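Local coordinates for SH2 domain-containing protein 3C (Homo sapiens, PDB 3T6G) that acts as an adapter in integrin-mediated adhesion and migration, its Cdc25-homology domain holding a closed conformation that is required for BCAR1 binding and precludes canonical nucleotide exchange, at residues Leu45-Ala50 with Gln268-Leu273; Arg51-His56 with Glu275-Glu280; Lys59-Val64 with Asn144-Ala149; His129-Leu134 with Gly153-Ala158. The protein carries 2 engineered substitutions. All coordinates share one frame; numbering follows the deposited sequence.

Contact 1 of 4, residues Leu45-Ala50 with Gln268-Leu273; sequences LAEVDA and QARPEL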
loop_
_atom_site.group_PDB
_atom_site.type_symbol
_atom_site.label_atom_id
_atom_site.label_comp_id
_atom_site.label_asym_id
_atom_site.label_seq_id
_atom_site.Cartn_x
_atom_site.Cartn_y
_atom_site.Cartn_z
ATOM N N LEU A 45 -15.165 -14.361 -14.690
ATOM C CA LEU A 45 -14.877 -12.955 -14.951
ATOM C C LEU A 45 -15.712 -12.469 -16.131
ATOM O O LEU A 45 -16.313 -11.389 -16.077
ATOM C CB LEU A 45 -13.376 -12.731 -15.195
ATOM C CG LEU A 45 -12.435 -13.065 -14.025
ATOM C CD1 LEU A 45 -10.945 -13.145 -14.440
ATOM C CD2 LEU A 45 -12.647 -12.043 -12.914
ATOM N N ALA A 46 -15.765 -13.280 -17.186
ATOM C CA ALA A 46 -16.519 -12.923 -18.396
ATOM C C ALA A 46 -18.024 -12.757 -18.186
ATOM O O ALA A 46 -18.642 -11.912 -18.831
ATOM C CB ALA A 46 -16.268 -13.933 -19.501
ATOM N N GLU A 47 -18.601 -13.568 -17.299
ATOM C CA GLU A 47 -20.060 -13.624 -17.109
ATOM C C GLU A 47 -20.636 -12.264 -16.798
ATOM O O GLU A 47 -21.832 -12.040 -16.932
ATOM C CB GLU A 47 -20.444 -14.561 -15.948
ATOM C CG GLU A 47 -20.409 -16.059 -16.251
ATOM C CD GLU A 47 -20.719 -16.930 -15.026
ATOM O OE1 GLU A 47 -21.395 -16.441 -14.087
ATOM O OE2 GLU A 47 -20.276 -18.106 -15.003
ATOM N N VAL A 48 -19.788 -11.347 -16.361
ATOM C CA VAL A 48 -20.327 -10.186 -15.700
ATOM C C VAL A 48 -19.597 -8.901 -16.089
ATOM O O VAL A 48 -18.405 -8.913 -16.394
ATOM C CB VAL A 48 -20.362 -10.422 -14.170
ATOM C CG1 VAL A 48 -19.118 -9.860 -13.482
ATOM C CG2 VAL A 48 -21.616 -9.831 -13.587
ATOM N N ASP A 49 -20.326 -7.792 -16.081
ATOM C CA ASP A 49 -19.783 -6.547 -16.576
ATOM C C ASP A 49 -18.670 -5.993 -15.658
ATOM O O ASP A 49 -18.459 -6.492 -14.567
ATOM C CB ASP A 49 -20.917 -5.542 -16.799
ATOM C CG ASP A 49 -21.483 -4.991 -15.502
ATOM O OD1 ASP A 49 -20.818 -5.089 -14.446
ATOM O OD2 ASP A 49 -22.591 -4.427 -15.544
ATOM N N ALA A 50 -17.966 -4.962 -16.106
ATOM C CA ALA A 50 -16.847 -4.412 -15.344
ATOM C C ALA A 50 -17.280 -3.830 -14.005
ATOM O O ALA A 50 -16.540 -3.913 -13.033
ATOM C CB ALA A 50 -16.141 -3.359 -16.142
ATOM N N GLN A 268 -25.485 -7.425 -3.894
ATOM C CA GLN A 268 -25.851 -8.834 -4.003
ATOM C C GLN A 268 -24.686 -9.642 -4.559
ATOM O O GLN A 268 -24.530 -9.779 -5.780
ATOM C CB GLN A 268 -27.108 -9.004 -4.867
ATOM C CG GLN A 268 -28.391 -8.468 -4.214
ATOM C CD GLN A 268 -29.650 -8.676 -5.070
ATOM O OE1 GLN A 268 -29.637 -9.400 -6.077
ATOM N NE2 GLN A 268 -30.745 -8.036 -4.664
ATOM N N ALA A 269 -23.861 -10.171 -3.663
ATOM C CA ALA A 269 -22.589 -10.743 -4.092
ATOM C C ALA A 269 -22.763 -12.137 -4.647
ATOM O O ALA A 269 -23.540 -12.922 -4.117
ATOM C CB ALA A 269 -21.567 -10.751 -2.947
ATOM N N ARG A 270 -22.033 -12.444 -5.712
ATOM C CA ARG A 270 -21.967 -13.813 -6.192
ATOM C C ARG A 270 -20.745 -14.480 -5.586
ATOM O O ARG A 270 -19.620 -14.198 -5.982
ATOM C CB ARG A 270 -21.864 -13.860 -7.710
ATOM C CG ARG A 270 -22.715 -12.839 -8.427
ATOM C CD ARG A 270 -22.346 -12.827 -9.894
ATOM N NE ARG A 270 -23.445 -12.381 -10.742
ATOM C CZ ARG A 270 -23.830 -13.031 -11.832
ATOM N NH1 ARG A 270 -23.200 -14.144 -12.189
ATOM N NH2 ARG A 270 -24.840 -12.574 -12.563
ATOM N N PRO A 271 -20.969 -15.357 -4.607
ATOM C CA PRO A 271 -19.982 -16.210 -3.950
ATOM C C PRO A 271 -18.755 -16.556 -4.798
ATOM O O PRO A 271 -17.623 -16.276 -4.370
ATOM C CB PRO A 271 -20.784 -17.480 -3.639
ATOM C CG PRO A 271 -22.277 -17.100 -3.865
ATOM C CD PRO A 271 -22.310 -15.608 -4.068
ATOM N N GLU A 272 -18.965 -17.151 -5.970
ATOM C CA GLU A 272 -17.847 -17.641 -6.787
ATOM C C GLU A 272 -16.946 -16.503 -7.212
ATOM O O GLU A 272 -15.727 -16.643 -7.311
ATOM C CB GLU A 272 -18.352 -18.372 -8.024
ATOM C CG GLU A 272 -19.388 -19.446 -7.744
ATOM C CD GLU A 272 -19.590 -20.362 -8.939
ATOM O OE1 GLU A 272 -20.183 -19.909 -9.943
ATOM O OE2 GLU A 272 -19.138 -21.528 -8.876
ATOM N N LEU A 273 -17.568 -15.367 -7.460
ATOM C CA LEU A 273 -16.853 -14.187 -7.874
ATOM C C LEU A 273 -15.992 -13.710 -6.725
ATOM O O LEU A 273 -14.826 -13.365 -6.937
ATOM C CB LEU A 273 -17.839 -13.106 -8.292
ATOM C CG LEU A 273 -17.788 -12.622 -9.733
ATOM C CD1 LEU A 273 -18.580 -11.334 -9.825
ATOM C CD2 LEU A 273 -16.350 -12.372 -10.154
#

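Contact 2 of 4, residues Arg51-His56 with Glu275-Glu280; sequences RTLARH and EVFSTE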
loop_
_atom_site.group_PDB
_atom_site.type_symbol
_atom_site.label_atom_id
_atom_site.label_comp_id
_atom_site.label_asym_id
_atom_site.label_seq_id
_atom_site.Cartn_x
_atom_site.Cartn_y
_atom_site.Cartn_z
ATOM N N ARG A 51 -18.469 -3.241 -13.959
ATOM C CA ARG A 51 -18.953 -2.604 -12.744
ATOM C C ARG A 51 -19.165 -3.602 -11.599
ATOM O O ARG A 51 -18.693 -3.372 -10.489
ATOM C CB ARG A 51 -20.212 -1.781 -12.997
ATOM C CG ARG A 51 -20.758 -1.135 -11.735
ATOM C CD ARG A 51 -21.660 0.053 -12.046
ATOM N NE ARG A 51 -20.968 1.090 -12.811
ATOM C CZ ARG A 51 -21.583 2.037 -13.518
ATOM N NH1 ARG A 51 -22.908 2.081 -13.568
ATOM N NH2 ARG A 51 -20.877 2.939 -14.188
ATOM N N THR A 52 -19.825 -4.723 -11.866
ATOM C CA THR A 52 -19.990 -5.724 -10.823
ATOM C C THR A 52 -18.650 -6.427 -10.494
ATOM O O THR A 52 -18.427 -6.863 -9.380
ATOM C CB THR A 52 -21.196 -6.702 -11.104
ATOM O OG1 THR A 52 -20.740 -7.960 -11.618
ATOM C CG2 THR A 52 -22.158 -6.078 -12.081
ATOM N N LEU A 53 -17.755 -6.529 -11.460
ATOM C CA LEU A 53 -16.423 -7.002 -11.157
ATOM C C LEU A 53 -15.839 -6.072 -10.096
ATOM O O LEU A 53 -15.238 -6.518 -9.128
ATOM C CB LEU A 53 -15.542 -6.959 -12.404
ATOM C CG LEU A 53 -15.619 -8.208 -13.265
ATOM C CD1 LEU A 53 -14.305 -8.385 -13.974
ATOM C CD2 LEU A 53 -15.974 -9.458 -12.422
ATOM N N ALA A 54 -16.056 -4.773 -10.291
ATOM C CA ALA A 54 -15.467 -3.746 -9.446
ATOM C C ALA A 54 -16.060 -3.805 -8.057
ATOM O O ALA A 54 -15.337 -3.734 -7.070
ATOM C CB ALA A 54 -15.684 -2.362 -10.048
ATOM N N ARG A 55 -17.380 -3.927 -7.986
ATOM C CA ARG A 55 -18.042 -3.997 -6.702
ATOM C C ARG A 55 -17.514 -5.191 -5.928
ATOM O O ARG A 55 -17.261 -5.107 -4.725
ATOM C CB ARG A 55 -19.545 -4.099 -6.869
ATOM C CG ARG A 55 -20.243 -2.764 -6.964
ATOM C CD ARG A 55 -21.761 -2.948 -6.851
ATOM N NE ARG A 55 -22.496 -1.923 -7.585
ATOM C CZ ARG A 55 -23.038 -2.099 -8.784
ATOM N NH1 ARG A 55 -22.947 -3.277 -9.391
ATOM N NH2 ARG A 55 -23.685 -1.101 -9.374
ATOM N N HIS A 56 -17.322 -6.305 -6.616
ATOM C CA HIS A 56 -16.853 -7.495 -5.930
ATOM C C HIS A 56 -15.458 -7.371 -5.303
ATOM O O HIS A 56 -15.286 -7.768 -4.154
ATOM C CB HIS A 56 -16.957 -8.710 -6.832
ATOM C CG HIS A 56 -18.351 -9.253 -6.916
ATOM N ND1 HIS A 56 -19.405 -8.510 -7.405
ATOM C CD2 HIS A 56 -18.876 -10.433 -6.510
ATOM C CE1 HIS A 56 -20.511 -9.218 -7.320
ATOM N NE2 HIS A 56 -20.220 -10.394 -6.787
ATOM N N GLU A 275 -14.829 -15.596 -4.388
ATOM C CA GLU A 275 -13.685 -16.511 -4.333
ATOM C C GLU A 275 -12.550 -16.074 -5.274
ATOM O O GLU A 275 -11.369 -16.051 -4.868
ATOM C CB GLU A 275 -14.097 -17.931 -4.645
ATOM C CG GLU A 275 -13.007 -18.940 -4.393
ATOM C CD GLU A 275 -13.580 -20.315 -4.080
ATOM O OE1 GLU A 275 -14.799 -20.398 -3.793
ATOM O OE2 GLU A 275 -12.820 -21.313 -4.125
ATOM N N VAL A 276 -12.922 -15.703 -6.513
ATOM C CA VAL A 276 -11.963 -15.395 -7.587
ATOM C C VAL A 276 -11.058 -14.234 -7.195
ATOM O O VAL A 276 -9.874 -14.208 -7.510
ATOM C CB VAL A 276 -12.709 -15.075 -8.920
ATOM C CG1 VAL A 276 -11.763 -14.534 -9.938
ATOM C CG2 VAL A 276 -13.428 -16.335 -9.473
ATOM N N PHE A 277 -11.635 -13.290 -6.460
ATOM C CA PHE A 277 -10.951 -12.083 -6.039
ATOM C C PHE A 277 -10.357 -12.216 -4.636
ATOM O O PHE A 277 -10.064 -11.209 -3.970
ATOM C CB PHE A 277 -11.929 -10.913 -6.080
ATOM C CG PHE A 277 -12.191 -10.416 -7.455
ATOM C CD1 PHE A 277 -11.127 -10.071 -8.292
ATOM C CD2 PHE A 277 -13.489 -10.319 -7.939
ATOM C CE1 PHE A 277 -11.360 -9.621 -9.585
ATOM C CE2 PHE A 277 -13.731 -9.866 -9.232
ATOM C CZ PHE A 277 -12.669 -9.524 -10.054
ATOM N N SER A 278 -10.197 -13.456 -4.188
ATOM C CA SER A 278 -9.583 -13.702 -2.901
ATOM C C SER A 278 -8.129 -14.138 -3.117
ATOM O O SER A 278 -7.855 -14.990 -3.988
ATOM C CB SER A 278 -10.374 -14.753 -2.109
ATOM O OG SER A 278 -9.633 -15.953 -1.968
ATOM N N THR A 279 -7.214 -13.547 -2.327
ATOM C CA THR A 279 -5.761 -13.745 -2.487
ATOM C C THR A 279 -5.331 -15.192 -2.241
ATOM O O THR A 279 -4.498 -15.742 -2.978
ATOM C CB THR A 279 -4.945 -12.844 -1.554
ATOM O OG1 THR A 279 -5.236 -11.470 -1.832
ATOM C CG2 THR A 279 -3.461 -13.100 -1.759
ATOM N N GLU A 280 -5.893 -15.799 -1.201
ATOM C CA GLU A 280 -5.712 -17.224 -0.967
ATOM C C GLU A 280 -6.129 -18.053 -2.181
ATOM O O GLU A 280 -5.417 -18.969 -2.596
ATOM C CB GLU A 280 -6.511 -17.671 0.262
ATOM C CG GLU A 280 -6.374 -16.743 1.469
ATOM C CD GLU A 280 -6.503 -17.482 2.803
ATOM O OE1 GLU A 280 -6.856 -16.849 3.824
ATOM O OE2 GLU A 280 -6.236 -18.698 2.843
#

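Contact 3 of 4, residues Lys59-Val64 with Asn144-Ala149; sequences KVDCLV and NMFSFA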
loop_
_atom_site.group_PDB
_atom_site.type_symbol
_atom_site.label_atom_id
_atom_site.label_comp_id
_atom_site.label_asym_id
_atom_site.label_seq_id
_atom_site.Cartn_x
_atom_site.Cartn_y
_atom_site.Cartn_z
ATOM N N LYS A 59 -15.198 -5.042 -2.267
ATOM C CA LYS A 59 -15.705 -5.643 -1.037
ATOM C C LYS A 59 -14.588 -6.413 -0.353
ATOM O O LYS A 59 -14.310 -6.236 0.832
ATOM C CB LYS A 59 -16.855 -6.595 -1.336
ATOM C CG LYS A 59 -17.880 -6.705 -0.215
ATOM C CD LYS A 59 -17.541 -7.747 0.838
ATOM C CE LYS A 59 -18.727 -8.725 1.075
ATOM N NZ LYS A 59 -19.990 -8.095 1.583
ATOM N N VAL A 60 -13.949 -7.281 -1.119
ATOM C CA VAL A 60 -12.913 -8.129 -0.576
ATOM C C VAL A 60 -11.715 -7.282 -0.144
ATOM O O VAL A 60 -11.094 -7.548 0.872
ATOM C CB VAL A 60 -12.509 -9.154 -1.625
ATOM C CG1 VAL A 60 -11.374 -10.003 -1.129
ATOM C CG2 VAL A 60 -13.733 -10.037 -1.976
ATOM N N ASP A 61 -11.414 -6.255 -0.933
ATOM C CA ASP A 61 -10.273 -5.400 -0.705
ATOM C C ASP A 61 -10.434 -4.778 0.668
ATOM O O ASP A 61 -9.506 -4.742 1.484
ATOM C CB ASP A 61 -10.234 -4.267 -1.756
ATOM C CG ASP A 61 -9.539 -4.675 -3.054
ATOM O OD1 ASP A 61 -8.873 -5.742 -3.070
ATOM O OD2 ASP A 61 -9.657 -3.905 -4.054
ATOM N N CYS A 62 -11.630 -4.254 0.887
ATOM C CA CYS A 62 -11.978 -3.586 2.109
ATOM C C CYS A 62 -12.043 -4.514 3.326
ATOM O O CYS A 62 -11.794 -4.089 4.457
ATOM C CB CYS A 62 -13.291 -2.873 1.909
ATOM S SG CYS A 62 -13.112 -1.440 0.867
ATOM N N LEU A 63 -12.377 -5.778 3.110
ATOM C CA LEU A 63 -12.411 -6.710 4.234
ATOM C C LEU A 63 -10.975 -6.982 4.673
ATOM O O LEU A 63 -10.679 -7.022 5.866
ATOM C CB LEU A 63 -13.137 -8.014 3.864
ATOM C CG LEU A 63 -14.679 -7.989 3.958
ATOM C CD1 LEU A 63 -15.381 -9.148 3.214
ATOM C CD2 LEU A 63 -15.141 -7.998 5.422
ATOM N N VAL A 64 -10.088 -7.157 3.696
ATOM C CA VAL A 64 -8.712 -7.542 3.958
ATOM C C VAL A 64 -7.977 -6.376 4.582
ATOM O O VAL A 64 -7.146 -6.544 5.468
ATOM C CB VAL A 64 -7.974 -7.941 2.668
ATOM C CG1 VAL A 64 -6.462 -8.007 2.907
ATOM C CG2 VAL A 64 -8.497 -9.280 2.135
ATOM N N ASN A 144 -11.934 3.112 -5.304
ATOM C CA ASN A 144 -11.043 2.132 -4.709
ATOM C C ASN A 144 -9.662 2.231 -5.362
ATOM O O ASN A 144 -9.414 1.567 -6.371
ATOM C CB ASN A 144 -11.634 0.707 -4.871
ATOM C CG ASN A 144 -10.682 -0.361 -4.406
ATOM O OD1 ASN A 144 -9.632 -0.043 -3.838
ATOM N ND2 ASN A 144 -11.018 -1.633 -4.646
ATOM N N MET A 145 -8.775 3.068 -4.803
ATOM C CA MET A 145 -7.448 3.308 -5.388
ATOM C C MET A 145 -6.567 2.072 -5.333
ATOM O O MET A 145 -5.636 1.925 -6.114
ATOM C CB MET A 145 -6.704 4.446 -4.685
ATOM C CG MET A 145 -7.360 5.810 -4.698
ATOM S SD MET A 145 -7.869 6.365 -6.347
ATOM C CE MET A 145 -9.301 5.326 -6.630
ATOM N N PHE A 146 -6.842 1.190 -4.388
ATOM C CA PHE A 146 -6.001 0.008 -4.214
ATOM C C PHE A 146 -6.063 -0.886 -5.461
ATOM O O PHE A 146 -5.071 -1.032 -6.174
ATOM C CB PHE A 146 -6.397 -0.746 -2.933
ATOM C CG PHE A 146 -5.683 -2.078 -2.747
ATOM C CD1 PHE A 146 -4.436 -2.142 -2.186
ATOM C CD2 PHE A 146 -6.279 -3.253 -3.123
ATOM C CE1 PHE A 146 -3.801 -3.344 -2.013
ATOM C CE2 PHE A 146 -5.642 -4.457 -2.947
ATOM C CZ PHE A 146 -4.406 -4.506 -2.401
ATOM N N SER A 147 -7.230 -1.463 -5.739
ATOM C CA SER A 147 -7.385 -2.326 -6.921
ATOM C C SER A 147 -7.332 -1.593 -8.268
ATOM O O SER A 147 -6.892 -2.155 -9.267
ATOM C CB SER A 147 -8.624 -3.221 -6.809
ATOM O OG SER A 147 -8.278 -4.397 -6.072
ATOM N N PHE A 148 -7.765 -0.342 -8.290
ATOM C CA PHE A 148 -7.500 0.508 -9.433
ATOM C C PHE A 148 -6.029 0.399 -9.852
ATOM O O PHE A 148 -5.726 0.158 -11.011
ATOM C CB PHE A 148 -7.833 1.950 -9.103
ATOM C CG PHE A 148 -7.273 2.932 -10.092
ATOM C CD1 PHE A 148 -7.722 2.937 -11.410
ATOM C CD2 PHE A 148 -6.300 3.862 -9.707
ATOM C CE1 PHE A 148 -7.211 3.836 -12.333
ATOM C CE2 PHE A 148 -5.773 4.785 -10.629
ATOM C CZ PHE A 148 -6.228 4.765 -11.950
ATOM N N ALA A 149 -5.116 0.550 -8.897
ATOM C CA ALA A 149 -3.683 0.546 -9.201
ATOM C C ALA A 149 -3.180 -0.863 -9.440
ATOM O O ALA A 149 -2.215 -1.070 -10.168
ATOM C CB ALA A 149 -2.881 1.209 -8.070
#

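Contact 4 of 4, residues His129-Leu134 with Gly153-Ala158; sequences HKTIQL and GALDMA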
loop_
_atom_site.group_PDB
_atom_site.type_symbol
_atom_site.label_atom_id
_atom_site.label_comp_id
_atom_site.label_asym_id
_atom_site.label_seq_id
_atom_site.Cartn_x
_atom_site.Cartn_y
_atom_site.Cartn_z
ATOM N N HIS A 129 -9.911 -4.261 -23.232
ATOM C CA HIS A 129 -10.748 -3.069 -23.136
ATOM C C HIS A 129 -11.593 -3.134 -21.874
ATOM O O HIS A 129 -11.938 -2.111 -21.279
ATOM C CB HIS A 129 -11.627 -2.912 -24.389
ATOM C CG HIS A 129 -12.668 -1.841 -24.270
ATOM N ND1 HIS A 129 -12.354 -0.514 -24.071
ATOM C CD2 HIS A 129 -14.020 -1.904 -24.307
ATOM C CE1 HIS A 129 -13.466 0.197 -23.994
ATOM N NE2 HIS A 129 -14.490 -0.623 -24.137
ATOM N N LYS A 130 -11.918 -4.358 -21.477
ATOM C CA LYS A 130 -12.771 -4.583 -20.334
ATOM C C LYS A 130 -11.956 -4.452 -19.046
ATOM O O LYS A 130 -12.436 -3.919 -18.045
ATOM C CB LYS A 130 -13.411 -5.963 -20.428
ATOM C CG LYS A 130 -14.522 -6.177 -19.423
ATOM C CD LYS A 130 -14.819 -7.644 -19.256
ATOM C CE LYS A 130 -15.927 -7.835 -18.249
ATOM N NZ LYS A 130 -15.959 -9.252 -17.838
ATOM N N THR A 131 -10.717 -4.931 -19.071
ATOM C CA THR A 131 -9.811 -4.667 -17.960
ATOM C C THR A 131 -9.685 -3.160 -17.677
ATOM O O THR A 131 -9.737 -2.738 -16.533
ATOM C CB THR A 131 -8.438 -5.238 -18.223
ATOM O OG1 THR A 131 -8.561 -6.631 -18.512
ATOM C CG2 THR A 131 -7.580 -5.070 -16.996
ATOM N N ILE A 132 -9.543 -2.357 -18.727
ATOM C CA ILE A 132 -9.529 -0.898 -18.615
ATOM C C ILE A 132 -10.829 -0.328 -18.046
ATOM O O ILE A 132 -10.803 0.564 -17.200
ATOM C CB ILE A 132 -9.208 -0.243 -19.998
ATOM C CG1 ILE A 132 -7.733 -0.432 -20.334
ATOM C CG2 ILE A 132 -9.568 1.254 -20.040
ATOM C CD1 ILE A 132 -7.466 -0.421 -21.828
ATOM N N GLN A 133 -11.963 -0.826 -18.528
ATOM C CA GLN A 133 -13.251 -0.474 -17.952
ATOM C C GLN A 133 -13.270 -0.821 -16.446
ATOM O O GLN A 133 -13.735 -0.027 -15.624
ATOM C CB GLN A 133 -14.386 -1.194 -18.692
ATOM C CG GLN A 133 -14.665 -0.688 -20.134
ATOM O OE1 GLN A 133 -16.146 -2.538 -20.645
ATOM N NE2 GLN A 133 -16.768 -0.494 -21.343
ATOM N N LEU A 134 -12.754 -1.991 -16.079
ATOM C CA LEU A 134 -12.645 -2.326 -14.663
ATOM C C LEU A 134 -11.820 -1.269 -13.909
ATOM O O LEU A 134 -12.204 -0.833 -12.822
ATOM C CB LEU A 134 -12.048 -3.723 -14.438
ATOM C CG LEU A 134 -11.758 -4.045 -12.958
ATOM C CD1 LEU A 134 -12.945 -3.662 -12.072
ATOM C CD2 LEU A 134 -11.347 -5.515 -12.708
ATOM N N GLY A 153 -1.579 -1.790 -12.770
ATOM C CA GLY A 153 -0.388 -2.608 -12.657
ATOM C C GLY A 153 -0.382 -3.760 -13.648
ATOM O O GLY A 153 0.625 -4.027 -14.286
ATOM N N ALA A 154 -1.511 -4.445 -13.792
ATOM C CA ALA A 154 -1.635 -5.527 -14.783
ATOM C C ALA A 154 -1.430 -5.032 -16.238
ATOM O O ALA A 154 -0.711 -5.651 -17.032
ATOM C CB ALA A 154 -2.976 -6.172 -14.661
ATOM N N LEU A 155 -2.068 -3.908 -16.552
ATOM C CA LEU A 155 -2.123 -3.363 -17.891
ATOM C C LEU A 155 -0.772 -2.840 -18.314
ATOM O O LEU A 155 -0.574 -2.506 -19.469
ATOM C CB LEU A 155 -3.159 -2.235 -17.947
ATOM C CG LEU A 155 -4.599 -2.726 -17.752
ATOM C CD1 LEU A 155 -5.545 -1.554 -17.677
ATOM C CD2 LEU A 155 -5.015 -3.680 -18.881
ATOM N N ASP A 156 0.154 -2.789 -17.363
ATOM C CA ASP A 156 1.437 -2.138 -17.566
ATOM C C ASP A 156 2.595 -3.113 -17.365
ATOM O O ASP A 156 3.755 -2.741 -17.508
ATOM C CB ASP A 156 1.574 -0.923 -16.643
ATOM C CG ASP A 156 2.791 -0.035 -16.989
ATOM O OD1 ASP A 156 2.677 0.851 -17.875
ATOM O OD2 ASP A 156 3.861 -0.210 -16.362
ATOM N N MET A 157 2.307 -4.366 -17.036
ATOM C CA MET A 157 3.404 -5.324 -16.978
ATOM C C MET A 157 4.038 -5.368 -18.354
ATOM O O MET A 157 3.342 -5.243 -19.361
ATOM C CB MET A 157 2.922 -6.708 -16.593
ATOM C CG MET A 157 2.382 -6.786 -15.209
ATOM S SD MET A 157 2.030 -8.504 -14.856
ATOM C CE MET A 157 1.510 -8.358 -13.150
ATOM N N ALA A 158 5.353 -5.527 -18.415
ATOM C CA ALA A 158 6.004 -5.563 -19.717
ATOM C C ALA A 158 5.326 -6.621 -20.575
ATOM O O ALA A 158 5.136 -6.437 -21.778
ATOM C CB ALA A 158 7.505 -5.850 -19.584
#

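Contact 1 of 4, residues Leu45-Ala50 with Gln268-Leu273
The turn joining helix 35-46 to helix 50-64 packs on the chain leading into helix 271-276 and on its first turn, with Glu47 and Val48 set against Arg270 and Leu273. Arg270 is engaged from two directions. At its edge, near the guanidinium plane, Glu47 OE1 forms a salt bridge with Arg270 NH1 at 3.5 Å; only these two atoms come close, and with the planes 62° apart the pair is a loose ion pair, not a side-by-side bidentate one. Over one face lies Val48, whose CG2 sits 4.2 Å from Arg270 NE and is displaced toward the rim of the group. The extended chain of Arg270 from CG to NE (chi2 170°) carries the charge out to this place.

The other branch of Val48 faces the apolar side, with Val48 CG1 reaching Leu273 CD1 at 4.0 Å. Leu273 is buried and also touches Leu53 and His56 of helix 50-64. The turn is held further by Asp49, which N-caps helix 50-64 through Thr52 N, and by Lys130 NZ, which bonds to Val48 O. With an apolar contact inside and a salt bridge at the exposed edge, this is a capped turn between consecutive helices packed on a third, in the all-helical Cdc25-homology (Ras-GEF) domain.

Contact 2 of 4, residues Arg51-His56 with Glu275-Glu280
Phe277 drives one side of its ring into helix 50-64, between Leu53 and His56, and all three residues are buried. The closest packing is at the ring atom CE2, which lies 3.7 Å from Leu53 O and 3.9 Å from Leu53 CD2. That methyl meets the edge of the ring in its plane, while the carbonyl oxygen comes in obliquely. His56 adds only its CB, 4.0 Å from Phe277 CD2, because its imidazole leads away from the phenylalanine. The imidazole is turned back along its own helix, where ND1 donates to Thr52 O at 2.8 Å. This bond is bent (131°) and leaves the ring plane by 29°; the same oxygen takes His56 N from the opposite face of its carbonyl plane. Beyond the segments, His56 NE2 is hydrogen-bonded to Arg270 N, so both ring nitrogens have partners; the ring also meets Phe267 edge-to-face.

In the Cdc25-homology domain this is where helix 271-276 ends and the chain turns into helix 279-287: Phe277 is the first residue to leave helical geometry, and Ser278 N-caps the next helix through Phe281 N. Away from the ring the two segments diverge, and their outer charged groups take different partners. Exposed Arg51 forms a salt bridge with Glu137, and partly exposed Glu275 bonds to Ser23 OG.

Contact 3 of 4, residues Lys59-Val64 with Asn144-Ala149
The carboxylate of Asp61 stands nearly upright to the two flat groups that meet it, at 83° to the Phe146 ring and 81° to the Asn144 amide. It approaches the ring at the edge: Asp61 OD1 lies 3.5 Å from Phe146 CE2, and OD2 sits in the ring plane beside CD2. Ring hydrogens, slightly positive, thus face the acid, while Phe206 stacks with the same ring. From the amide, Asn144 ND2 donates to Asp61 OD2 at 2.7 Å in a nearly straight bond (166°) that stays in the amide plane and uses the anti lone pair of the oxygen. Ser147 OG donates to the same OD2 at 2.5 Å, a very short distance to be read with caution. The other oxygen, OD1, forms a salt bridge with Arg102 NE, so both carboxylate oxygens of this buried acid have partners.

Asn144 is also the N-cap of helix 145-155. Its chi1 and chi2 leave OD1 on the side of Phe146 N and Ser147 N, from each of which it receives a weak bond, while ND2 is turned to Asp61 and also to Thr58 OG1. The acid therefore sits near a helix start, which, together with Arg102, would tend to keep it ionised. With a leucine at Asp61, Arg102 would probably lose its buried counter-charge, and the Asn144 amide and Ser147 hydroxyl their shared acceptor. The arrangement is that of an N-capped helix start bound through a buried acid to a neighbouring helix, here deep inside the Cdc25-homology domain.

Contact 4 of 4, residues His129-Leu134 with Gly153-Ala158
Leu155 points its forked end at helix 121-140, and its two methyls meet different residues in different ways. Against Thr131 it slides past in the opposite direction: Leu155 CD2 lies 3.5 Å from Thr131 CG2 and 3.8 Å from Thr131 CB. Against Ile132 it crosses at about a right angle, and Leu155 CD1 approaches Ile132 CG1 at 3.6 Å. The fork thus spans two consecutive residues of the facing helix.

The torsion of Thr131 sorts its two branches. Chi1 of -55° places OG1 beside the backbone N and the methyl CG2 anti to it, facing the leucine; OG1 bonds to Leu127 O one helical turn back, which keeps the hydroxyl out of the apolar contact. If an alanine replaced Leu155, the Thr131 methyl and Ile132 CG1 would probably lose their shared partner and leave a gap between the helices.

Neighbouring helices close in on this buried spot. Tyr181 of helix 175-193 touches both Ile132 and Leu155, Leu170 reaches Ile132, and Ile114 of helix 93-115 reaches Thr131. The pairing is that of an antiparallel alpha-alpha hairpin, helices 121-140 and 145-155 joined by a short connection, packed within the helical bundle of the Cdc25-homology domain.

How the contacts relate
The four contacts show how an all-helical domain is bound together by a few shared helices. Contacts 1 and 2 are neighbours, with centres about 7 Å apart; both use helix 271-276, and their segments alternate along the chain. Contacts 2 and 3, which have helix 50-64 in common, lie with their centres about 9 Å apart. Contacts 3 and 4 both draw on helix 145-155, and their centres are about 16 Å apart. Contact 4 touches contact 2 where Leu134 packs on Ala54. Contacts 1 and 2 bring residues more than 200 positions apart together, whereas contacts 3 and 4 join nearer parts within that span. Helix 50-64 thus connects the C-terminal helices to the middle of the Cdc25-homology domain, whose closed form BCAR1 binding requires.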